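Local coordinates for protein alkaline serine protease (Pseudoalteromonas sp., PDB 1Y9Z) that probably cleaves peptide bonds as a cold-active serine endopeptidase of the subtilisin family, with an inserted beta-barrel domain, at residues T380-Y385 / I419-A424. Sequence-based numbering, arbitrary orientation.
Sequences TLVWSY and INAVAA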
loop_
_atom_site.group_PDB
_atom_site.type_symbol
_atom_site.label_atom_id
_atom_site.label_comp_id
_atom_site.label_asym_id
_atom_site.label_seq_id
_atom_site.Cartn_x
_atom_site.Cartn_y
_atom_site.Cartn_z
ATOM N N THR A 380 2.178 0.448 -16.698
ATOM C CA THR A 380 1.454 -0.362 -17.668
ATOM C C THR A 380 0.353 0.462 -18.335
ATOM O O THR A 380 0.182 0.418 -19.556
ATOM C CB THR A 380 0.834 -1.603 -16.983
ATOM O OG1 THR A 380 1.865 -2.342 -16.313
ATOM C CG2 THR A 380 0.169 -2.505 -18.007
ATOM N N LEU A 381 -0.386 1.217 -17.528
ATOM C CA LEU A 381 -1.470 2.059 -18.029
ATOM C C LEU A 381 -0.957 3.090 -19.032
ATOM O O LEU A 381 -1.501 3.235 -20.127
ATOM C CB LEU A 381 -2.161 2.768 -16.863
ATOM C CG LEU A 381 -3.233 3.811 -17.202
ATOM C CD1 LEU A 381 -4.350 3.183 -18.032
ATOM C CD2 LEU A 381 -3.786 4.386 -15.906
ATOM N N VAL A 382 0.094 3.806 -18.652
ATOM C CA VAL A 382 0.676 4.821 -19.517
ATOM C C VAL A 382 1.234 4.192 -20.789
ATOM O O VAL A 382 1.041 4.712 -21.887
ATOM C CB VAL A 382 1.798 5.586 -18.781
ATOM C CG1 VAL A 382 2.534 6.500 -19.748
ATOM C CG2 VAL A 382 1.202 6.397 -17.641
ATOM N N TRP A 383 1.917 3.063 -20.639
ATOM C CA TRP A 383 2.508 2.376 -21.779
ATOM C C TRP A 383 1.449 1.919 -22.784
ATOM O O TRP A 383 1.717 1.860 -23.984
ATOM C CB TRP A 383 3.310 1.166 -21.294
ATOM C CG TRP A 383 4.391 0.702 -22.228
ATOM C CD1 TRP A 383 4.636 1.140 -23.502
ATOM C CD2 TRP A 383 5.379 -0.294 -21.950
ATOM N NE1 TRP A 383 5.720 0.476 -24.030
ATOM C CE2 TRP A 383 6.195 -0.410 -23.098
ATOM C CE3 TRP A 383 5.656 -1.102 -20.838
ATOM C CZ2 TRP A 383 7.271 -1.302 -23.167
ATOM C CZ3 TRP A 383 6.727 -1.990 -20.907
ATOM C CH2 TRP A 383 7.520 -2.082 -22.066
ATOM N N SER A 384 0.250 1.599 -22.303
ATOM C CA SER A 384 -0.811 1.134 -23.196
ATOM C C SER A 384 -1.213 2.190 -24.224
ATOM O O SER A 384 -1.755 1.855 -25.279
ATOM C CB SER A 384 -2.044 0.685 -22.400
ATOM O OG SER A 384 -2.761 1.781 -21.861
ATOM N N TYR A 385 -0.954 3.459 -23.917
ATOM C CA TYR A 385 -1.281 4.541 -24.844
ATOM C C TYR A 385 -0.217 4.647 -25.931
ATOM O O TYR A 385 -0.466 5.200 -27.006
ATOM C CB TYR A 385 -1.366 5.890 -24.124
ATOM C CG TYR A 385 -2.639 6.146 -23.342
ATOM C CD1 TYR A 385 -2.795 5.673 -22.039
ATOM C CD2 TYR A 385 -3.672 6.907 -23.892
ATOM C CE1 TYR A 385 -3.943 5.960 -21.298
ATOM C CE2 TYR A 385 -4.825 7.198 -23.162
ATOM C CZ TYR A 385 -4.954 6.726 -21.867
ATOM O OH TYR A 385 -6.083 7.036 -21.139
ATOM N N ILE A 419 5.054 9.429 -8.692
ATOM C CA ILE A 419 4.708 9.073 -10.060
ATOM C C ILE A 419 3.451 9.846 -10.473
ATOM O O ILE A 419 2.543 10.050 -9.667
ATOM C CB ILE A 419 4.482 7.546 -10.192
ATOM C CG1 ILE A 419 4.319 7.168 -11.664
ATOM C CG2 ILE A 419 3.277 7.117 -9.358
ATOM C CD1 ILE A 419 4.451 5.684 -11.932
ATOM N N ASN A 420 3.420 10.282 -11.728
ATOM C CA ASN A 420 2.304 11.064 -12.256
ATOM C C ASN A 420 1.874 10.491 -13.602
ATOM O O ASN A 420 2.498 10.764 -14.628
ATOM C CB ASN A 420 2.742 12.523 -12.428
ATOM C CG ASN A 420 1.588 13.447 -12.761
ATOM O OD1 ASN A 420 0.729 13.116 -13.574
ATOM N ND2 ASN A 420 1.573 14.621 -12.140
ATOM N N ALA A 421 0.799 9.710 -13.594
ATOM C CA ALA A 421 0.293 9.076 -14.806
ATOM C C ALA A 421 -0.074 10.053 -15.917
ATOM O O ALA A 421 0.312 9.864 -17.069
ATOM C CB ALA A 421 -0.908 8.201 -14.468
ATOM N N VAL A 422 -0.824 11.095 -15.567
ATOM C CA VAL A 422 -1.254 12.089 -16.543
ATOM C C VAL A 422 -0.074 12.760 -17.239
ATOM O O VAL A 422 -0.033 12.842 -18.465
ATOM C CB VAL A 422 -2.126 13.177 -15.878
ATOM C CG1 VAL A 422 -2.562 14.207 -16.915
ATOM C CG2 VAL A 422 -3.339 12.537 -15.228
ATOM N N ALA A 423 0.885 13.234 -16.451
ATOM C CA ALA A 423 2.061 13.901 -16.998
ATOM C C ALA A 423 2.915 12.953 -17.837
ATOM O O ALA A 423 3.449 13.342 -18.875
ATOM C CB ALA A 423 2.891 14.500 -15.870
ATOM N N ALA A 424 3.046 11.711 -17.386
ATOM C CA ALA A 424 3.833 10.723 -18.115
ATOM C C ALA A 424 3.212 10.462 -19.485
ATOM O O ALA A 424 3.918 10.346 -20.486
ATOM C CB ALA A 424 3.914 9.428 -17.317
#
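Val382, near the C-terminal end of helix 368-385, lays its forked side chain against the first turn of helix 421-430 at Ala421 and Ala424. Its CB directs both methyls at that turn. Val382 CG1 lies anti to the backbone N (chi1 172°) and reaches the Ala424 side, 4.0 Å from Ala424 CB. Val382 CG2, anti to the carbonyl carbon, is 3.6 Å from Ala421 O and 4.2 Å from Ala421 CB. Ala424 CB meets both prongs, with Val382 CG2 4.1 Å from Ala424 CB. The small alanines, three residues apart, let the backbones come near, Val382 CA and Ala421 CA being 6.4 Å apart. Asn420 is the N-cap of helix 421-430; Asn420 OD1 accepts from Ala423 N at 2.9 Å, the N-H pointing almost straight at the oxygen (174°) but from above the amide plane. Leu428 extends the apolar surroundings against Val382, and Leu398 of helix 391-401 against Ala424. Cutting Val382 back to an alanine removes both methyls and would probably open a gap over Ala421 and Ala424. Helix 368-385 starts beside Ser369, which lines the phenylmethanesulfonic acid pocket within the Gly-Thr-Ser-Met-Ala sequence of subtilases; the contact joins its far end to the chain's last helix, 421-430. No hydrogen bond crosses: apolar methyl contacts plus one methyl resting on a backbone carbonyl make the fit depend on shape and van der Waals contact.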